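5-carboxymethyl-2-hydroxymuconate semialdehyde dehydrogenase (Thermus thermophilus, PDB 2D4E) probably catalyses the NAD-dependent oxidation of 5-carboxymethyl-2-hydroxymuconate semialdehyde to the corresponding acid. Local coordinates at residues L245-E250 and K255-N260; S269-G274 and R484-T489. All coordinates share one frame; numbering follows the deposited sequence.

Contact 1 of 2, residues L245-E250 and K255-N260. With NA (sodium ion), chain J; NAD (nicotinamide-adenine-dinucleotide), chain K.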
loop_
_atom_site.group_PDB
_atom_site.type_symbol
_atom_site.label_atom_id
_atom_site.label_comp_id
_atom_site.label_asym_id
_atom_site.label_seq_id
_atom_site.Cartn_x
_atom_site.Cartn_y
_atom_site.Cartn_z
ATOM N N LEU C 245 9.276 13.420 20.541
ATOM C CA LEU C 245 8.437 14.368 21.257
ATOM C C LEU C 245 7.149 14.674 20.512
ATOM O O LEU C 245 7.187 15.006 19.336
ATOM C CB LEU C 245 9.174 15.696 21.448
ATOM C CG LEU C 245 10.454 15.793 22.271
ATOM C CD1 LEU C 245 11.036 17.185 22.089
ATOM C CD2 LEU C 245 10.167 15.520 23.743
ATOM N N THR C 246 6.009 14.546 21.181
ATOM C CA THR C 246 4.754 14.912 20.541
ATOM C C THR C 246 4.330 16.184 21.261
ATOM O O THR C 246 4.510 16.314 22.471
ATOM C CB THR C 246 3.634 13.850 20.719
ATOM O OG1 THR C 246 3.259 13.775 22.098
ATOM C CG2 THR C 246 4.100 12.481 20.242
ATOM N N LEU C 247 3.794 17.138 20.519
ATOM C CA LEU C 247 3.347 18.372 21.126
ATOM C C LEU C 247 2.000 18.770 20.572
ATOM O O LEU C 247 1.790 18.807 19.360
ATOM C CB LEU C 247 4.346 19.504 20.883
ATOM C CG LEU C 247 3.838 20.893 21.296
ATOM C CD1 LEU C 247 3.573 20.938 22.802
ATOM C CD2 LEU C 247 4.863 21.944 20.910
ATOM N N THR C 248 1.082 19.052 21.481
ATOM C CA THR C 248 -0.245 19.493 21.113
ATOM C C THR C 248 -0.420 20.785 21.901
ATOM O O THR C 248 -0.577 20.766 23.124
ATOM C CB THR C 248 -1.299 18.451 21.506
ATOM O OG1 THR C 248 -1.010 17.212 20.847
ATOM C CG2 THR C 248 -2.679 18.907 21.084
ATOM N N GLY C 249 -0.352 21.909 21.199
ATOM C CA GLY C 249 -0.469 23.200 21.853
ATOM C C GLY C 249 -0.372 24.353 20.870
ATOM O O GLY C 249 -0.627 24.182 19.680
ATOM N N GLU C 250 0.003 25.526 21.369
ATOM C CA GLU C 250 0.106 26.722 20.543
ATOM C C GLU C 250 1.285 26.679 19.592
ATOM O O GLU C 250 2.315 26.055 19.872
ATOM C CB GLU C 250 0.203 27.974 21.422
ATOM C CG GLU C 250 -0.912 28.090 22.439
ATOM C CD GLU C 250 -0.930 29.436 23.134
ATOM O OE1 GLU C 250 -1.381 29.496 24.295
ATOM O OE2 GLU C 250 -0.506 30.434 22.518
ATOM N N LYS C 255 7.477 26.558 18.252
ATOM C CA LYS C 255 8.756 27.187 17.934
ATOM C C LYS C 255 9.766 27.037 19.069
ATOM O O LYS C 255 10.937 26.705 18.844
ATOM C CB LYS C 255 8.556 28.672 17.634
ATOM C CG LYS C 255 7.847 28.951 16.323
ATOM C CD LYS C 255 7.691 30.444 16.094
ATOM C CE LYS C 255 6.833 30.728 14.867
ATOM N NZ LYS C 255 6.538 32.186 14.735
ATOM N N ILE C 256 9.304 27.292 20.291
ATOM C CA ILE C 256 10.156 27.194 21.463
ATOM C C ILE C 256 10.627 25.756 21.660
ATOM O O ILE C 256 11.804 25.506 21.935
ATOM C CB ILE C 256 9.394 27.689 22.716
ATOM C CG1 ILE C 256 9.216 29.210 22.631
ATOM C CG2 ILE C 256 10.134 27.288 23.993
ATOM C CD1 ILE C 256 8.223 29.778 23.618
ATOM N N VAL C 257 9.713 24.808 21.495
ATOM C CA VAL C 257 10.055 23.406 21.670
ATOM C C VAL C 257 11.007 22.899 20.599
ATOM O O VAL C 257 11.958 22.176 20.901
ATOM C CB VAL C 257 8.788 22.527 21.700
ATOM C CG1 VAL C 257 9.164 21.052 21.591
ATOM C CG2 VAL C 257 8.045 22.770 22.996
ATOM N N MET C 258 10.767 23.280 19.352
ATOM C CA MET C 258 11.635 22.838 18.268
ATOM C C MET C 258 13.045 23.375 18.467
ATOM O O MET C 258 14.027 22.660 18.270
ATOM C CB MET C 258 11.084 23.305 16.915
ATOM C CG MET C 258 11.879 22.794 15.726
ATOM S SD MET C 258 11.126 23.193 14.137
ATOM C CE MET C 258 12.457 22.737 13.008
ATOM N N ARG C 259 13.137 24.640 18.866
ATOM C CA ARG C 259 14.430 25.281 19.091
ATOM C C ARG C 259 15.222 24.529 20.156
ATOM O O ARG C 259 16.415 24.278 19.996
ATOM C CB ARG C 259 14.214 26.734 19.525
ATOM C CG ARG C 259 15.466 27.601 19.502
ATOM C CD ARG C 259 15.126 29.065 19.792
ATOM N NE ARG C 259 14.216 29.626 18.793
ATOM C CZ ARG C 259 12.998 30.100 19.053
ATOM N NH1 ARG C 259 12.515 30.090 20.291
ATOM N NH2 ARG C 259 12.255 30.588 18.067
ATOM N N ASN C 260 14.538 24.165 21.236
ATOM C CA ASN C 260 15.135 23.440 22.348
ATOM C C ASN C 260 15.466 21.999 21.940
ATOM O O ASN C 260 16.473 21.431 22.366
ATOM C CB ASN C 260 14.153 23.457 23.531
ATOM C CG ASN C 260 14.691 22.749 24.769
ATOM O OD1 ASN C 260 13.972 22.587 25.767
ATOM N ND2 ASN C 260 15.949 22.327 24.716
HETATM NA NA NA J . -1.345 28.296 26.217
HETATM P PA NAD K . 0.444 25.515 25.442
HETATM O O1A NAD K . 1.030 26.582 26.245
HETATM O O2A NAD K . 1.197 25.277 24.199
HETATM O O5B NAD K . 0.365 24.086 26.208
HETATM C C5B NAD K . 0.684 22.784 25.614
HETATM C C4B NAD K . 1.723 22.115 26.486
HETATM O O4B NAD K . 2.926 22.882 26.261
HETATM C C3B NAD K . 1.466 22.228 28.015
HETATM O O3B NAD K . 1.493 20.924 28.633
HETATM C C2B NAD K . 2.593 23.166 28.476
HETATM O O2B NAD K . 3.030 22.911 29.830
HETATM C C1B NAD K . 3.659 22.903 27.431
HETATM N N9A NAD K . 4.620 23.986 27.334
HETATM C C8A NAD K . 4.416 25.353 27.383
HETATM N N7A NAD K . 5.552 26.078 27.262
HETATM C C5A NAD K . 6.531 25.093 27.126
HETATM C C6A NAD K . 7.964 25.178 26.959
HETATM N N6A NAD K . 8.625 26.338 26.910
HETATM N N1A NAD K . 8.646 23.975 26.853
HETATM C C2A NAD K . 7.952 22.770 26.908
HETATM N N3A NAD K . 6.647 22.596 27.060
HETATM C C4A NAD K . 5.978 23.794 27.164
HETATM O O3 NAD K . -1.005 25.895 25.175
HETATM P PN NAD K . -2.465 25.360 25.487
HETATM O O1N NAD K . -3.177 26.496 26.109
HETATM O O2N NAD K . -2.369 24.130 26.290
HETATM O O5D NAD K . -2.831 25.240 23.987
HETATM C C5D NAD K . -4.112 25.248 23.404
HETATM C C4D NAD K . -3.629 25.170 21.990
HETATM O O4D NAD K . -3.441 23.804 21.555
HETATM C C3D NAD K . -4.445 25.915 20.943
HETATM O O3D NAD K . -3.636 26.766 20.107
HETATM C C2D NAD K . -5.106 24.752 20.205
HETATM O O2D NAD K . -5.461 25.137 18.860
HETATM C C1D NAD K . -4.037 23.686 20.298
HETATM N N1N NAD K . -4.553 22.322 20.096
HETATM C C2N NAD K . -4.204 21.793 18.863
HETATM C C3N NAD K . -4.667 20.514 18.591
HETATM C C7N NAD K . -4.376 19.827 17.266
HETATM O O7N NAD K . -4.807 18.701 17.091
HETATM N N7N NAD K . -3.666 20.462 16.317
HETATM C C4N NAD K . -5.484 19.770 19.561
HETATM C C5N NAD K . -5.759 20.444 20.786
HETATM C C6N NAD K . -5.337 21.701 21.122
#

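Contact 2 of 2, residues S269-G274 and R484-T489. With NAD (nicotinamide-adenine-dinucleotide), chain K.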
loop_
_atom_site.group_PDB
_atom_site.type_symbol
_atom_site.label_atom_id
_atom_site.label_comp_id
_atom_site.label_asym_id
_atom_site.label_seq_id
_atom_site.Cartn_x
_atom_site.Cartn_y
_atom_site.Cartn_z
ATOM N N SER C 269 6.430 15.719 16.518
ATOM C CA SER C 269 5.134 15.521 15.873
ATOM C C SER C 269 4.177 16.555 16.462
ATOM O O SER C 269 3.352 16.238 17.323
ATOM C CB SER C 269 4.612 14.112 16.155
ATOM O OG SER C 269 3.325 13.935 15.597
ATOM N N PRO C 270 4.265 17.807 15.990
ATOM C CA PRO C 270 3.409 18.879 16.495
ATOM C C PRO C 270 2.038 19.083 15.866
ATOM O O PRO C 270 1.893 19.119 14.648
ATOM C CB PRO C 270 4.290 20.113 16.326
ATOM C CG PRO C 270 4.939 19.839 15.000
ATOM C CD PRO C 270 5.294 18.347 15.077
ATOM N N GLU C 271 1.043 19.218 16.733
ATOM C CA GLU C 271 -0.339 19.497 16.350
ATOM C C GLU C 271 -0.521 20.844 17.045
ATOM O O GLU C 271 -0.703 20.914 18.262
ATOM C CB GLU C 271 -1.277 18.434 16.918
ATOM C CG GLU C 271 -1.066 17.054 16.298
ATOM C CD GLU C 271 -1.920 15.982 16.943
ATOM O OE1 GLU C 271 -2.263 16.145 18.131
ATOM O OE2 GLU C 271 -2.232 14.968 16.274
ATOM N N LEU C 272 -0.424 21.912 16.262
ATOM C CA LEU C 272 -0.482 23.258 16.808
ATOM C C LEU C 272 -1.787 24.028 16.590
ATOM O O LEU C 272 -2.849 23.430 16.412
ATOM C CB LEU C 272 0.730 24.038 16.274
ATOM C CG LEU C 272 2.037 23.214 16.346
ATOM C CD1 LEU C 272 3.162 23.954 15.650
ATOM C CD2 LEU C 272 2.411 22.924 17.805
ATOM N N GLY C 273 -1.693 25.357 16.607
ATOM C CA GLY C 273 -2.865 26.207 16.467
ATOM C C GLY C 273 -3.670 26.129 15.186
ATOM O O GLY C 273 -3.287 25.465 14.226
ATOM N N GLY C 274 -4.807 26.815 15.181
ATOM C CA GLY C 274 -5.649 26.825 14.006
ATOM C C GLY C 274 -6.567 28.032 13.961
ATOM O O GLY C 274 -6.783 28.707 14.970
ATOM N N ARG C 484 3.586 16.399 10.327
ATOM C CA ARG C 484 3.442 14.977 10.620
ATOM C C ARG C 484 1.961 14.652 10.740
ATOM O O ARG C 484 1.113 15.548 10.759
ATOM C CB ARG C 484 4.132 14.618 11.935
ATOM C CG ARG C 484 5.606 14.972 12.003
ATOM C CD ARG C 484 6.446 13.827 11.519
ATOM N NE ARG C 484 7.869 14.049 11.761
ATOM C CZ ARG C 484 8.813 13.174 11.441
ATOM N NH1 ARG C 484 8.473 12.025 10.878
ATOM N NH2 ARG C 484 10.089 13.455 11.670
ATOM N N ARG C 485 1.653 13.367 10.840
ATOM C CA ARG C 485 0.269 12.942 10.957
ATOM C C ARG C 485 0.085 11.852 11.999
ATOM O O ARG C 485 1.010 11.098 12.298
ATOM C CB ARG C 485 -0.231 12.438 9.602
ATOM C CG ARG C 485 -0.285 13.503 8.510
ATOM C CD ARG C 485 -1.510 14.401 8.648
ATOM N NE ARG C 485 -1.542 15.407 7.589
ATOM C CZ ARG C 485 -0.884 16.565 7.624
ATOM N NH1 ARG C 485 -0.138 16.886 8.674
ATOM N NH2 ARG C 485 -0.957 17.400 6.596
ATOM N N GLU C 486 -1.117 11.802 12.563
ATOM C CA GLU C 486 -1.496 10.787 13.540
ATOM C C GLU C 486 -2.652 10.037 12.877
ATOM O O GLU C 486 -3.226 10.525 11.895
ATOM C CB GLU C 486 -1.989 11.421 14.849
ATOM C CG GLU C 486 -0.897 11.969 15.763
ATOM C CD GLU C 486 -0.031 10.877 16.383
ATOM O OE1 GLU C 486 -0.398 9.688 16.307
ATOM O OE2 GLU C 486 1.018 11.209 16.964
ATOM N N GLY C 487 -2.988 8.863 13.402
ATOM C CA GLY C 487 -4.082 8.094 12.835
ATOM C C GLY C 487 -3.648 6.827 12.118
ATOM O O GLY C 487 -2.950 6.892 11.103
ATOM N N GLY C 488 -4.061 5.675 12.645
ATOM C CA GLY C 488 -3.720 4.396 12.041
ATOM C C GLY C 488 -2.272 4.213 11.606
ATOM O O GLY C 488 -1.339 4.441 12.376
ATOM N N THR C 489 -2.084 3.800 10.358
ATOM C CA THR C 489 -0.752 3.575 9.814
ATOM C C THR C 489 0.069 4.855 9.648
ATOM O O THR C 489 1.297 4.805 9.622
ATOM C CB THR C 489 -0.833 2.874 8.446
ATOM O OG1 THR C 489 -1.595 3.684 7.540
ATOM C CG2 THR C 489 -1.496 1.523 8.585
HETATM P PA NAD K . 0.444 25.515 25.442
HETATM O O1A NAD K . 1.030 26.582 26.245
HETATM O O2A NAD K . 1.197 25.277 24.199
HETATM O O5B NAD K . 0.365 24.086 26.208
HETATM C C5B NAD K . 0.684 22.784 25.614
HETATM C C4B NAD K . 1.723 22.115 26.486
HETATM O O4B NAD K . 2.926 22.882 26.261
HETATM C C3B NAD K . 1.466 22.228 28.015
HETATM O O3B NAD K . 1.493 20.924 28.633
HETATM C C2B NAD K . 2.593 23.166 28.476
HETATM O O2B NAD K . 3.030 22.911 29.830
HETATM C C1B NAD K . 3.659 22.903 27.431
HETATM N N9A NAD K . 4.620 23.986 27.334
HETATM C C8A NAD K . 4.416 25.353 27.383
HETATM N N7A NAD K . 5.552 26.078 27.262
HETATM C C5A NAD K . 6.531 25.093 27.126
HETATM C C6A NAD K . 7.964 25.178 26.959
HETATM N N6A NAD K . 8.625 26.338 26.910
HETATM N N1A NAD K . 8.646 23.975 26.853
HETATM C C2A NAD K . 7.952 22.770 26.908
HETATM N N3A NAD K . 6.647 22.596 27.060
HETATM C C4A NAD K . 5.978 23.794 27.164
HETATM O O3 NAD K . -1.005 25.895 25.175
HETATM P PN NAD K . -2.465 25.360 25.487
HETATM O O1N NAD K . -3.177 26.496 26.109
HETATM O O2N NAD K . -2.369 24.130 26.290
HETATM O O5D NAD K . -2.831 25.240 23.987
HETATM C C5D NAD K . -4.112 25.248 23.404
HETATM C C4D NAD K . -3.629 25.170 21.990
HETATM O O4D NAD K . -3.441 23.804 21.555
HETATM C C3D NAD K . -4.445 25.915 20.943
HETATM O O3D NAD K . -3.636 26.766 20.107
HETATM C C2D NAD K . -5.106 24.752 20.205
HETATM O O2D NAD K . -5.461 25.137 18.860
HETATM C C1D NAD K . -4.037 23.686 20.298
HETATM N N1N NAD K . -4.553 22.322 20.096
HETATM C C2N NAD K . -4.204 21.793 18.863
HETATM C C3N NAD K . -4.667 20.514 18.591
HETATM C C7N NAD K . -4.376 19.827 17.266
HETATM O O7N NAD K . -4.807 18.701 17.091
HETATM N N7N NAD K . -3.666 20.462 16.317
HETATM C C4N NAD K . -5.484 19.770 19.561
HETATM C C5N NAD K . -5.759 20.444 20.786
HETATM C C6N NAD K . -5.337 21.701 21.122
HETATM O O HOH W 1 2.793 11.559 14.787
#

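Contact 1 of 2, residues L245-E250 and K255-N260
Leu-247 on strand 244-248 and Val-257 on helix 251-261 meet end to end through their methyls, CD2 of the leucine lying 3.9 Å from CG2 of the valine. Leu-247 turns its CG anti to the backbone N (chi1 171°), which sends the branched end off the sheet to the helix. Two residues earlier, on the same face of the strand, Leu-245 brings CD1 to 4.3 Å from CG1 of Val-257, so the compact, beta-branched valine is shared between two longer leucines.

One of these methyls, Val-257 CG2, also borders the cofactor, 3.9 Å from C2A of the NAD adenine, and Ile-256 CG2 lies 3.4 Å from the adenine amino atom N6A; branched aliphatic residues suit a site that receives a flat base. Past the strand end, Gly-249 runs close against the dinucleotide with CA 3.0 Å from NAD O4D, where a side chain would run into phosphate oxygen O2A. Glu-250, at the N-cap of helix 251-261, donates its backbone N to that O2A (3.1 Å, 161°), and its extended side chain carries OE1 to the sodium ion at 2.3 Å. Three oxygens of the NAD diphosphate bind the same ion.

Further out, Arg-355 hydrogen-bonds Glu-250 OE1, while Val-237 of helix 229-238 packs on both Leu-245 and Val-257. Elsewhere on the helix, Arg-259 forms a salt bridge with Asp-263 of the second subunit.

Strand, turn and helix open a beta-alpha-beta unit of the Rossmann-like NAD-binding domain. Its apolar part packs the helix on the strand, whereas the polar turn meets the diphosphate; the sodium ion and Arg-355 would probably offset the negative charge that Glu-250 brings close to the phosphates.

Contact 2 of 2, residues S269-G274 and R484-T489
Glu-271 and Glu-486 lie nearly perpendicular, their carboxylate planes turned 79° apart. What touches is an oxygen against a methylene: Glu-271 OE2 lies 3.3 Å from CG of Glu-486, whose chain bends at chi2 (-69°) and carries its own carboxylate off, leaving the two OE2 atoms 5.0 Å apart. Such neighbouring acids suit a site rich in donors: Arg-182 forms salt bridges with both, Trp-181 NE1 bonds Glu-271 OE2, Thr-248 OG1 bonds Glu-271 OE1, and Tyr-495 OH bonds Glu-486 OE2. Replacing Glu-271 with an alanine would probably cost Trp-181 NE1 and Thr-248 OG1 a partner and leave Arg-182 with one carboxylate fewer.

Ser-269 sets OG 3.8 Å from the CB of Arg-484, a short hydroxyl side chain that also hydrogen-bonds Arg-182 NH1. A water bridges the segments, 2.6 Å from that OG, donating to Arg-485 O and, weakly, to Glu-486 OE2. Arg-484 lays CB and CG beside Ser-269, bends at chi2, and pairs its guanidinium with Asp-483 of the second subunit.

At the strand's end, Leu-272 O accepts the carboxamide N7N of NAD (3.1 Å, 166°), with Glu-271 CB alongside. Strand 267-271, at one edge of the five-stranded parallel sheet, meets the turn leading into helix 488-495, while helix 175-188 packs against Glu-486 through Trp-181 and Pro-185.

Both contacts are buried, and they meet through neighbouring strands of one parallel sheet: Leu-247 O and Leu-245 O probably accept hydrogen bonds from the backbone N atoms of Glu-271 and Ser-269. Contact 1 is local, joining a strand to the helix that directly follows it, and its protein-to-protein part is wholly apolar. Contact 2 brings together segments some 210 residues apart, and there two carboxylates and a hydroxyl share Arg-182, and a water bridges the segments. Both share NAD, contact 1 touching it from adenine to nicotinamide and contact 2 mainly at the nicotinamide end. Each also reaches the second subunit through arginine-aspartate salt bridges.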